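Local structure of Dye type peroxidase A (Streptomyces lividans 1326, 6GZW) at residues Q27-L32 with L136-A141; A34-A39 with F93-L98; E270-D273 with E277-V280. The protein is a haem-containing peroxidase of the dye-decolourising family, probably oxidising dyes and other organic substrates at the expense of hydrogen peroxide. One frame throughout, in Å; residues are numbered along the deposited sequence.

All three contacts lie in one chain, and two of them share an element. Contact 1 and contact 2 both use strand 29-37: contact 1 takes its first half, buried beneath helix 135-149, and contact 2 its last residues, partly buried beside the turn that follows helix 90-95. Their centres lie about 25 Å apart. Contact 3 joins two parts of a surface loop in the C-terminal half, on the opposite side of the chain's centre, with nearest atoms about 28 Å from contact 1. Chemistry follows location: close van der Waals packing in contact 1, a methyl touch with water-linked charges in contact 2, and backbone hydrogen bonds with one carboxylate bond in contact 3.

Contact 1: Q27-L32 with L136-A141; sequences QARGHL and LVAFHA
The imidazole of His31 meets the helix at two different angles. The backbone N of Phe139 stands at its edge, close to the ring plane, 3.8 Å from His31 NE2, whereas Ala138 O approaches obliquely and comes to 3.6 Å from His31 CD2. Neither approach is a hydrogen bond; the polar hold on the ring comes from the other nitrogen, ND1, which is bonded to Asn160 OD1 on strand 153-162 and so helps fix the rotation of the imidazole. The second flat group, the phenyl ring of Phe139, turns to the dimer interface, where it meets the ring of His307 of the second subunit edge-to-face; of the Phe139 side chain, CB comes nearest the histidine, 4.5 Å from His31 NE2.

The strand and helix belong to the ferredoxin-like N-terminal half of the Dyp-type peroxidase fold. Helix 135-149 makes the crossover from strand 126-132 to strand 153-162, and strand 29-37 runs antiparallel between those two, completing a split beta-alpha-beta arrangement. The helix segment runs nearly parallel to the strand segment, at 14°, with the axes 8.4 Å apart at closest approach.

That spacing is bridged by the small Ala138, whose CB points toward the strand and packs against Arg29 and His31, the alternate residues of the strand that face the helix. It lies 3.8 Å from His31 NE2 and 3.5 Å from Arg29 CG. The arginine offers this methylene because CG is anti to the backbone N (chi1 -178°); a bend at chi2, 50°, then carries the rest of the chain onward, and its buried guanidinium is held through NH1 by Gly161 O. Phe162 of the second subunit packs on the same arginine.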
ATOM      1  N   GLN A  27       4.959  11.362  -2.453  1.00 13.06           N
ATOM      2  CA  GLN A  27       4.420  10.814  -1.198  1.00 12.01           C
ATOM      3  C   GLN A  27       4.455   9.291  -1.231  1.00 11.66           C
ATOM      4  O   GLN A  27       4.347   8.687  -2.308  1.00 11.68           O
ATOM      5  CB  GLN A  27       2.978  11.280  -1.050  1.00 11.58           C
ATOM      6  CG  GLN A  27       2.810  12.797  -0.851  1.00 11.35           C
ATOM      7  CD  GLN A  27       1.573  13.308  -1.503  1.00 11.36           C
ATOM      8  OE1 GLN A  27       1.209  12.864  -2.606  1.00 11.64           O
ATOM      9  NE2 GLN A  27       0.910  14.278  -0.854  1.00 11.29           N
ATOM     10  N   ALA A  28       4.548   8.685  -0.051  1.00 10.45           N
ATOM     11  CA  ALA A  28       4.687   7.234   0.077  1.00 10.94           C
ATOM     12  C   ALA A  28       3.417   6.459  -0.292  1.00 11.05           C
ATOM     13  O   ALA A  28       3.512   5.304  -0.677  1.00 10.29           O
ATOM     14  CB  ALA A  28       5.105   6.860   1.472  1.00 10.88           C
ATOM     15  N   ARG A  29       2.248   7.085  -0.167  1.00 10.85           N
ATOM     16  CA  ARG A  29       0.978   6.415  -0.371  1.00 11.17           C
ATOM     17  C   ARG A  29       0.091   7.258  -1.260  1.00 10.80           C
ATOM     18  O   ARG A  29      -0.005   8.453  -1.042  1.00 10.83           O
ATOM     19  CB  ARG A  29       0.311   6.192   0.982  1.00 11.78           C
ATOM     20  CG  ARG A  29      -1.007   5.468   0.933  1.00 12.31           C
ATOM     21  CD  ARG A  29      -0.915   4.206   0.118  1.00 13.88           C
ATOM     22  NE  ARG A  29      -1.908   3.252   0.542  1.00 15.10           N
ATOM     23  CZ  ARG A  29      -2.148   2.104  -0.050  1.00 16.35           C
ATOM     24  NH1 ARG A  29      -1.467   1.734  -1.134  1.00 15.98           N
ATOM     25  NH2 ARG A  29      -3.075   1.311   0.446  1.00 15.88           N
ATOM     26  N   GLY A  30      -0.519   6.631  -2.273  1.00 10.42           N
ATOM     27  CA  GLY A  30      -1.446   7.275  -3.205  1.00 10.34           C
ATOM     28  C   GLY A  30      -2.744   6.499  -3.384  1.00 10.48           C
ATOM     29  O   GLY A  30      -2.780   5.272  -3.354  1.00  9.87           O
ATOM     30  N   HIS A  31      -3.835   7.243  -3.551  1.00 10.23           N
ATOM     31  CA  HIS A  31      -5.088   6.692  -4.029  1.00 10.25           C
ATOM     32  C   HIS A  31      -5.589   7.623  -5.141  1.00  9.99           C
ATOM     33  O   HIS A  31      -5.755   8.825  -4.897  1.00 10.21           O
ATOM     34  CB  HIS A  31      -6.138   6.629  -2.922  1.00 10.19           C
ATOM     35  CG  HIS A  31      -5.736   5.848  -1.704  1.00 10.11           C
ATOM     36  ND1 HIS A  31      -5.601   4.474  -1.689  1.00  9.76           N
ATOM     37  CD2 HIS A  31      -5.461   6.264  -0.444  1.00 10.11           C
ATOM     38  CE1 HIS A  31      -5.269   4.083  -0.465  1.00  9.85           C
ATOM     39  NE2 HIS A  31      -5.203   5.146   0.318  1.00 10.10           N
ATOM     40  N   LEU A  32      -5.816   7.073  -6.322  1.00 10.41           N
ATOM     41  CA  LEU A  32      -6.444   7.808  -7.421  1.00 10.82           C
ATOM     42  C   LEU A  32      -7.862   7.286  -7.547  1.00 11.52           C
ATOM     43  O   LEU A  32      -8.069   6.081  -7.477  1.00 12.00           O
ATOM     44  CB  LEU A  32      -5.726   7.579  -8.735  1.00 11.40           C
ATOM     45  CG  LEU A  32      -4.210   7.808  -8.791  1.00 12.16           C
ATOM     46  CD1 LEU A  32      -3.663   7.687 -10.208  1.00 12.80           C
ATOM     47  CD2 LEU A  32      -3.820   9.148  -8.180  1.00 12.32           C
ATOM     48  N   LEU A 136      -2.778   5.417   6.995  1.00  9.42           N
ATOM     49  CA  LEU A 136      -4.048   5.684   7.678  1.00  9.67           C
ATOM     50  C   LEU A 136      -4.564   7.066   7.326  1.00  9.42           C
ATOM     51  O   LEU A 136      -5.753   7.227   6.994  1.00  9.84           O
ATOM     52  CB  LEU A 136      -3.957   5.501   9.200  1.00 10.23           C
ATOM     53  CG  LEU A 136      -3.509   4.116   9.691  1.00 10.54           C
ATOM     54  CD1 LEU A 136      -3.685   4.028  11.198  1.00 10.70           C
ATOM     55  CD2 LEU A 136      -4.220   2.981   8.973  1.00 11.15           C
ATOM     56  N   VAL A 137      -3.664   8.053   7.325  1.00  9.18           N
ATOM     57  CA  VAL A 137      -4.027   9.398   6.853  1.00  9.85           C
ATOM     58  C   VAL A 137      -4.556   9.327   5.438  1.00  9.52           C
ATOM     59  O   VAL A 137      -5.584   9.930   5.103  1.00  9.83           O
ATOM     60  CB  VAL A 137      -2.828  10.388   6.945  1.00 10.25           C
ATOM     61  CG1 VAL A 137      -3.153  11.708   6.274  1.00 10.44           C
ATOM     62  CG2 VAL A 137      -2.420  10.597   8.399  1.00 10.22           C
ATOM     63  N   ALA A 138      -3.855   8.605   4.556  1.00  9.40           N
ATOM     64  CA  ALA A 138      -4.311   8.528   3.203  1.00  9.75           C
ATOM     65  C   ALA A 138      -5.684   7.853   3.058  1.00  9.52           C
ATOM     66  O   ALA A 138      -6.544   8.330   2.327  1.00 10.18           O
ATOM     67  CB  ALA A 138      -3.282   7.793   2.347  1.00  9.95           C
ATOM     68  N   PHE A 139      -5.855   6.717   3.721  1.00  9.38           N
ATOM     69  CA  PHE A 139      -7.120   5.983   3.627  1.00  9.33           C
ATOM     70  C   PHE A 139      -8.291   6.819   4.163  1.00  9.04           C
ATOM     71  O   PHE A 139      -9.355   6.928   3.552  1.00  9.62           O
ATOM     72  CB  PHE A 139      -7.090   4.668   4.370  1.00  9.39           C
ATOM     73  CG  PHE A 139      -8.374   3.910   4.221  1.00  9.22           C
ATOM     74  CD1 PHE A 139      -8.629   3.185   3.071  1.00  9.44           C
ATOM     75  CD2 PHE A 139      -9.394   4.037   5.167  1.00  9.56           C
ATOM     76  CE1 PHE A 139      -9.860   2.571   2.857  1.00  9.40           C
ATOM     77  CE2 PHE A 139     -10.618   3.428   4.959  1.00  9.33           C
ATOM     78  CZ  PHE A 139     -10.857   2.669   3.832  1.00  9.47           C
ATOM     79  N   HIS A 140      -8.053   7.436   5.302  1.00  9.31           N
ATOM     80  CA  HIS A 140      -9.064   8.295   5.922  1.00  9.49           C
ATOM     81  C   HIS A 140      -9.509   9.384   4.942  1.00  9.80           C
ATOM     82  O   HIS A 140     -10.695   9.648   4.824  1.00 10.05           O
ATOM     83  CB  HIS A 140      -8.496   8.903   7.197  1.00  9.80           C
ATOM     84  CG  HIS A 140      -9.324   9.982   7.823  1.00  9.55           C
ATOM     85  ND1 HIS A 140      -9.012  11.322   7.709  1.00  9.63           N
ATOM     86  CD2 HIS A 140     -10.396   9.915   8.645  1.00  9.76           C
ATOM     87  CE1 HIS A 140      -9.897  12.030   8.398  1.00  9.80           C
ATOM     88  NE2 HIS A 140     -10.746  11.198   8.975  1.00 10.31           N
ATOM     89  N   ALA A 141      -8.567   9.991   4.206  1.00  9.04           N
ATOM     90  CA  ALA A 141      -8.931  10.972   3.193  1.00  9.28           C
ATOM     91  C   ALA A 141      -9.689  10.378   1.999  1.00  9.68           C
ATOM     92  O   ALA A 141     -10.694  10.924   1.536  1.00  9.78           O
ATOM     93  CB  ALA A 141      -7.702  11.716   2.733  1.00  9.14           C
TER

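Contact 2: A34-A39 with F93-L98; sequences AFDLAA and FGRTGL
Leu37 and Thr96 meet methyl to methyl, Leu37 CD1 lying 3.7 Å from Thr96 CG2, with the two side chains crossing at about a right angle. The contact joins the end of the first strand of the ferredoxin-like N-terminal half to the turn that follows the short helix 90-95. Leu37 CD1 also rests against Arg95 CB at 4.3 Å, so the leucine touches two successive residues, Arg95 and Thr96.

Beside this apolar touch, Asp36 and Arg95 carry opposite charges but stop short of a salt bridge, with OD1 and NH1 4.3 Å apart. A water fills the step: it donates to Asp36 OD1 and accepts from Arg95 NH1, each at 2.8 Å, and lies in the guanidinium plane at its edge. Farther out, Asp125 ties the two segments together, forming a salt bridge with Arg95 NH1 while its backbone N binds Asp36 OD1 and its OD2 takes Leu37 N. Asp36 OD2 is in turn salt-bridged to Arg156.

On the turn side, Gly97 has a left-handed backbone and Leu98 N reaches back to Phe93 O at 2.9 Å. The methyl of Thr96 is oriented by its chi1 of 51°, which also brings OG1 to a hydrogen bond with Phe92 O.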
ATOM      1  N   ALA A  34     -11.770   7.972  -9.708  1.00 12.59           N
ATOM      2  CA  ALA A  34     -12.644   8.671 -10.617  1.00 12.61           C
ATOM      3  C   ALA A  34     -14.090   8.444 -10.199  1.00 12.94           C
ATOM      4  O   ALA A  34     -14.446   7.346  -9.761  1.00 13.15           O
ATOM      5  CB  ALA A  34     -12.401   8.203 -12.046  1.00 12.73           C
ATOM      6  N   PHE A  35     -14.917   9.485 -10.341  1.00 12.73           N
ATOM      7  CA  PHE A  35     -16.337   9.432 -10.044  1.00 12.69           C
ATOM      8  C   PHE A  35     -17.138   9.787 -11.297  1.00 13.27           C
ATOM      9  O   PHE A  35     -16.679  10.642 -12.078  1.00 12.52           O
ATOM     10  CB  PHE A  35     -16.700  10.440  -8.947  1.00 12.64           C
ATOM     11  CG  PHE A  35     -16.095  10.153  -7.611  1.00 12.39           C
ATOM     12  CD1 PHE A  35     -14.835  10.640  -7.296  1.00 12.17           C
ATOM     13  CD2 PHE A  35     -16.792   9.463  -6.620  1.00 12.29           C
ATOM     14  CE1 PHE A  35     -14.245  10.423  -6.063  1.00 12.12           C
ATOM     15  CE2 PHE A  35     -16.195   9.237  -5.365  1.00 12.81           C
ATOM     16  CZ  PHE A  35     -14.915   9.713  -5.096  1.00 12.46           C
ATOM     17  N   ASP A  36     -18.289   9.151 -11.481  1.00 13.77           N
ATOM     18  CA  ASP A  36     -19.287   9.595 -12.460  1.00 14.14           C
ATOM     19  C   ASP A  36     -20.489  10.195 -11.779  1.00 14.55           C
ATOM     20  O   ASP A  36     -21.003   9.663 -10.789  1.00 15.19           O
ATOM     21  CB  ASP A  36     -19.749   8.455 -13.361  1.00 14.22           C
ATOM     22  CG  ASP A  36     -18.681   8.033 -14.356  1.00 14.13           C
ATOM     23  OD1 ASP A  36     -17.874   8.880 -14.767  1.00 14.17           O
ATOM     24  OD2 ASP A  36     -18.691   6.854 -14.762  1.00 15.02           O
ATOM     25  N   LEU A  37     -20.954  11.314 -12.298  1.00 14.47           N
ATOM     26  CA  LEU A  37     -22.168  11.923 -11.755  1.00 15.01           C
ATOM     27  C   LEU A  37     -23.366  10.987 -11.882  1.00 15.13           C
ATOM     28  O   LEU A  37     -23.530  10.292 -12.884  1.00 16.97           O
ATOM     29  CB  LEU A  37     -22.443  13.255 -12.468  1.00 15.06           C
ATOM     30  CG  LEU A  37     -21.461  14.384 -12.156  1.00 15.08           C
ATOM     31  CD1 LEU A  37     -21.687  15.513 -13.138  1.00 16.29           C
ATOM     32  CD2 LEU A  37     -21.615  14.903 -10.761  1.00 16.44           C
ATOM     33  N   ALA A  38     -24.162  10.953 -10.823  1.00 15.96           N
ATOM     34  CA  ALA A  38     -25.359  10.156 -10.784  1.00 17.65           C
ATOM     35  C   ALA A  38     -26.465  10.818 -11.612  1.00 18.47           C
ATOM     36  O   ALA A  38     -26.435  12.020 -11.877  1.00 17.36           O
ATOM     37  CB  ALA A  38     -25.815  10.006  -9.338  1.00 18.08           C
ATOM     38  N   ALA A  39     -27.453  10.016 -11.972  1.00 19.71           N
ATOM     39  CA  ALA A  39     -28.708  10.542 -12.490  1.00 21.39           C
ATOM     40  C   ALA A  39     -29.276  11.559 -11.487  1.00 20.49           C
ATOM     41  O   ALA A  39     -29.348  11.306 -10.280  1.00 24.54           O
ATOM     42  CB  ALA A  39     -29.687   9.402 -12.734  1.00 21.57           C
ATOM     43  N   PHE A  93     -18.740  17.809 -18.886  1.00 18.41           N
ATOM     44  CA  PHE A  93     -19.290  19.075 -19.396  1.00 19.28           C
ATOM     45  C   PHE A  93     -20.647  18.843 -20.083  1.00 20.40           C
ATOM     46  O   PHE A  93     -21.580  19.634 -19.900  1.00 21.94           O
ATOM     47  CB  PHE A  93     -18.216  19.780 -20.272  1.00 17.66           C
ATOM     48  CG  PHE A  93     -16.992  20.159 -19.479  1.00 16.82           C
ATOM     49  CD1 PHE A  93     -15.983  19.210 -19.227  1.00 17.10           C
ATOM     50  CD2 PHE A  93     -16.895  21.399 -18.871  1.00 16.43           C
ATOM     51  CE1 PHE A  93     -14.897  19.523 -18.440  1.00 16.99           C
ATOM     52  CE2 PHE A  93     -15.797  21.737 -18.088  1.00 17.47           C
ATOM     53  CZ  PHE A  93     -14.791  20.779 -17.849  1.00 17.01           C
ATOM     54  N   GLY A  94     -20.778  17.736 -20.806  1.00 22.51           N
ATOM     55  CA  GLY A  94     -22.064  17.318 -21.390  1.00 24.59           C
ATOM     56  C   GLY A  94     -23.123  16.831 -20.384  1.00 27.88           C
ATOM     57  O   GLY A  94     -24.313  16.735 -20.738  1.00 28.30           O
ATOM     58  N   ARG A  95     -22.698  16.492 -19.160  1.00 27.73           N
ATOM     59  CA  ARG A  95     -23.614  16.106 -18.081  1.00 28.85           C
ATOM     60  C   ARG A  95     -24.144  17.294 -17.259  1.00 27.94           C
ATOM     61  O   ARG A  95     -25.114  17.147 -16.514  1.00 29.72           O
ATOM     62  CB  ARG A  95     -22.969  15.027 -17.176  1.00 31.80           C
ATOM     63  CG  ARG A  95     -23.227  13.615 -17.704  1.00 34.50           C
ATOM     64  CD  ARG A  95     -22.078  12.647 -17.517  1.00 36.04           C
ATOM     65  NE  ARG A  95     -22.262  11.493 -18.405  1.00 39.00           N
ATOM     66  CZ  ARG A  95     -21.367  10.532 -18.647  1.00 39.58           C
ATOM     67  NH1 ARG A  95     -20.179  10.509 -18.054  1.00 36.20           N
ATOM     68  NH2 ARG A  95     -21.681   9.555 -19.500  1.00 43.50           N
ATOM     69  N   THR A  96     -23.553  18.475 -17.432  1.00 25.57           N
ATOM     70  CA  THR A  96     -23.831  19.624 -16.586  1.00 24.33           C
ATOM     71  C   THR A  96     -24.247  20.892 -17.351  1.00 25.30           C
ATOM     72  O   THR A  96     -24.362  21.947 -16.743  1.00 26.92           O
ATOM     73  CB  THR A  96     -22.598  19.946 -15.717  1.00 23.46           C
ATOM     74  OG1 THR A  96     -21.427  20.026 -16.550  1.00 22.55           O
ATOM     75  CG2 THR A  96     -22.405  18.850 -14.654  1.00 22.34           C
ATOM     76  N   GLY A  97     -24.491  20.777 -18.657  1.00 26.66           N
ATOM     77  CA  GLY A  97     -24.799  21.938 -19.514  1.00 26.67           C
ATOM     78  C   GLY A  97     -23.620  22.891 -19.657  1.00 26.57           C
ATOM     79  O   GLY A  97     -23.811  24.093 -19.828  1.00 25.61           O
ATOM     80  N   LEU A  98     -22.387  22.369 -19.601  1.00 24.18           N
ATOM     81  CA  LEU A  98     -21.203  23.238 -19.604  1.00 24.51           C
ATOM     82  C   LEU A  98     -20.294  23.001 -20.801  1.00 23.16           C
ATOM     83  O   LEU A  98     -19.095  23.290 -20.740  1.00 22.97           O
ATOM     84  CB  LEU A  98     -20.458  23.103 -18.272  1.00 25.37           C
ATOM     85  CG  LEU A  98     -21.194  23.683 -17.073  1.00 26.50           C
ATOM     86  CD1 LEU A  98     -20.505  23.276 -15.769  1.00 28.19           C
ATOM     87  CD2 LEU A  98     -21.310  25.205 -17.164  1.00 28.25           C
TER
HETATM   88  O   HOH W   1     -18.164   8.632 -17.543  1.00 22.07           O

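Contact 3: E270-D273 with E277-V280; sequences EKTD and ELVV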
ATOM      1  N   GLU A 270      25.422  12.525 -29.067  1.00 19.69           N
ATOM      2  CA  GLU A 270      26.230  12.199 -30.263  1.00 22.01           C
ATOM      3  C   GLU A 270      27.363  11.205 -30.000  1.00 22.10           C
ATOM      4  O   GLU A 270      27.943  10.671 -30.963  1.00 22.34           O
ATOM      5  CB  GLU A 270      26.785  13.486 -30.904  1.00 23.40           C
ATOM      6  CG  GLU A 270      25.774  14.292 -31.720  1.00 24.52           C
ATOM      7  CD  GLU A 270      24.788  15.083 -30.885  0.50 25.00           C
ATOM      8  OE1 GLU A 270      25.226  15.822 -29.980  0.50 25.91           O
ATOM      9  OE2 GLU A 270      23.565  14.985 -31.150  0.50 26.90           O
ATOM     10  N   LYS A 271      27.677  10.933 -28.735  1.00 21.11           N
ATOM     11  CA  LYS A 271      28.841  10.117 -28.380  1.00 21.77           C
ATOM     12  C   LYS A 271      28.706   8.708 -28.906  1.00 22.64           C
ATOM     13  O   LYS A 271      27.662   8.060 -28.724  1.00 20.59           O
ATOM     14  CB  LYS A 271      29.050  10.049 -26.882  1.00 23.14           C
ATOM     15  CG  LYS A 271      30.388   9.452 -26.485  1.00 24.32           C
ATOM     16  CD  LYS A 271      30.628   9.606 -24.992  1.00 25.98           C
ATOM     17  CE  LYS A 271      31.980   9.072 -24.572  1.00 26.06           C
ATOM     18  NZ  LYS A 271      31.984   8.721 -23.128  1.00 25.81           N
ATOM     19  N   THR A 272      29.774   8.240 -29.558  1.00 23.35           N
ATOM     20  CA  THR A 272      29.870   6.862 -30.036  1.00 24.75           C
ATOM     21  C   THR A 272      30.995   6.103 -29.366  1.00 25.49           C
ATOM     22  O   THR A 272      31.890   6.686 -28.741  1.00 26.23           O
ATOM     23  CB  THR A 272      30.068   6.819 -31.568  1.00 26.74           C
ATOM     24  OG1 THR A 272      31.260   7.539 -31.923  1.00 26.83           O
ATOM     25  CG2 THR A 272      28.880   7.466 -32.269  1.00 26.16           C
ATOM     26  N   ASP A 273      30.913   4.783 -29.475  1.00 26.03           N
ATOM     27  CA  ASP A 273      31.926   3.866 -28.973  1.00 26.89           C
ATOM     28  C   ASP A 273      32.986   3.675 -30.066  1.00 28.16           C
ATOM     29  O   ASP A 273      32.954   4.373 -31.078  1.00 28.52           O
ATOM     30  CB  ASP A 273      31.293   2.525 -28.496  1.00 27.92           C
ATOM     31  CG  ASP A 273      30.584   1.710 -29.614  1.00 26.86           C
ATOM     32  OD1 ASP A 273      30.771   1.930 -30.827  1.00 25.85           O
ATOM     33  OD2 ASP A 273      29.795   0.803 -29.264  1.00 26.43           O
ATOM     34  N   GLU A 277      29.091   3.116 -32.966  1.00 24.96           N
ATOM     35  CA  GLU A 277      27.688   2.981 -32.546  1.00 23.69           C
ATOM     36  C   GLU A 277      27.395   3.947 -31.397  1.00 21.64           C
ATOM     37  O   GLU A 277      28.247   4.157 -30.525  1.00 21.37           O
ATOM     38  CB  GLU A 277      27.406   1.547 -32.092  1.00 24.55           C
ATOM     39  CG  GLU A 277      27.570   0.463 -33.169  1.00 25.38           C
ATOM     40  CD  GLU A 277      26.442   0.373 -34.224  0.50 27.29           C
ATOM     41  OE1 GLU A 277      25.335   0.957 -34.075  1.00 29.17           O
ATOM     42  OE2 GLU A 277      26.664  -0.319 -35.243  0.50 26.87           O
ATOM     43  N   LEU A 278      26.183   4.497 -31.371  1.00 20.88           N
ATOM     44  CA  LEU A 278      25.786   5.420 -30.296  1.00 19.90           C
ATOM     45  C   LEU A 278      25.848   4.775 -28.902  1.00 18.53           C
ATOM     46  O   LEU A 278      25.398   3.654 -28.708  1.00 18.32           O
ATOM     47  CB  LEU A 278      24.388   5.976 -30.557  1.00 19.63           C
ATOM     48  CG  LEU A 278      24.286   6.973 -31.720  1.00 20.44           C
ATOM     49  CD1 LEU A 278      22.825   7.189 -32.093  1.00 20.91           C
ATOM     50  CD2 LEU A 278      24.969   8.295 -31.357  1.00 19.88           C
ATOM     51  N   VAL A 279      26.437   5.492 -27.938  1.00 17.36           N
ATOM     52  CA  VAL A 279      26.541   4.982 -26.559  1.00 16.54           C
ATOM     53  C   VAL A 279      25.151   5.003 -25.888  1.00 16.30           C
ATOM     54  O   VAL A 279      24.786   4.044 -25.202  1.00 16.71           O
ATOM     55  CB  VAL A 279      27.587   5.764 -25.732  1.00 17.14           C
ATOM     56  CG1 VAL A 279      27.612   5.301 -24.283  1.00 17.36           C
ATOM     57  CG2 VAL A 279      28.988   5.595 -26.340  1.00 17.81           C
ATOM     58  N   VAL A 280      24.386   6.078 -26.102  1.00 15.64           N
ATOM     59  CA  VAL A 280      22.973   6.112 -25.678  1.00 14.16           C
ATOM     60  C   VAL A 280      22.172   5.672 -26.892  1.00 13.69           C
ATOM     61  O   VAL A 280      22.140   6.398 -27.890  1.00 13.12           O
ATOM     62  CB  VAL A 280      22.528   7.507 -25.240  1.00 14.32           C
ATOM     63  CG1 VAL A 280      21.043   7.506 -24.921  1.00 14.03           C
ATOM     64  CG2 VAL A 280      23.309   7.959 -24.023  1.00 14.38           C
TER
HETATM   65  O   HOH W   2      25.208   8.686 -27.416  1.00 18.36           O
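Two backbone hydrogen bonds tie 270-273 to 277-280: Val279 N donates to Lys271 O at 3.0 Å, nearly straight (174° at the hydrogen), and Asp273 N to Glu277 O at 2.9 Å, somewhat less so. A third bond is more bent. Glu277 N reaches Asp273 OD1 at 3.0 Å, from above the carboxylate plane, and the same oxygen takes a weak bond from Ser275 N, so Asp273 OD1 bonds to two backbone N-H groups at the turn. A chi1 of 63° swings the carboxylate of Asp273 between its own backbone N and carbonyl carbon, within range of Glu277 N.

Lys271 O has a second donor, a water that also accepts from Val280 N and extends the link along the chain. CA-H...O contacts add to the pairing; the shorter runs from Thr272 CA to Glu277 O at 3.2 Å.

Side chains pack over the paired backbones. Val279 CB points toward 270-273, and its CG2 lies 3.7 Å from Thr272 C and 4.1 Å from Lys271 CG. Leu278 CD2 comes to 4.1 Å from Thr272 CG2. The extended chain of Lys271 leads NZ to Ser256 O.

Thr272 and Leu278 form a non-hydrogen-bonded antiparallel pair, a single beta bridge closing a hairpin-like turn-back in a surface loop.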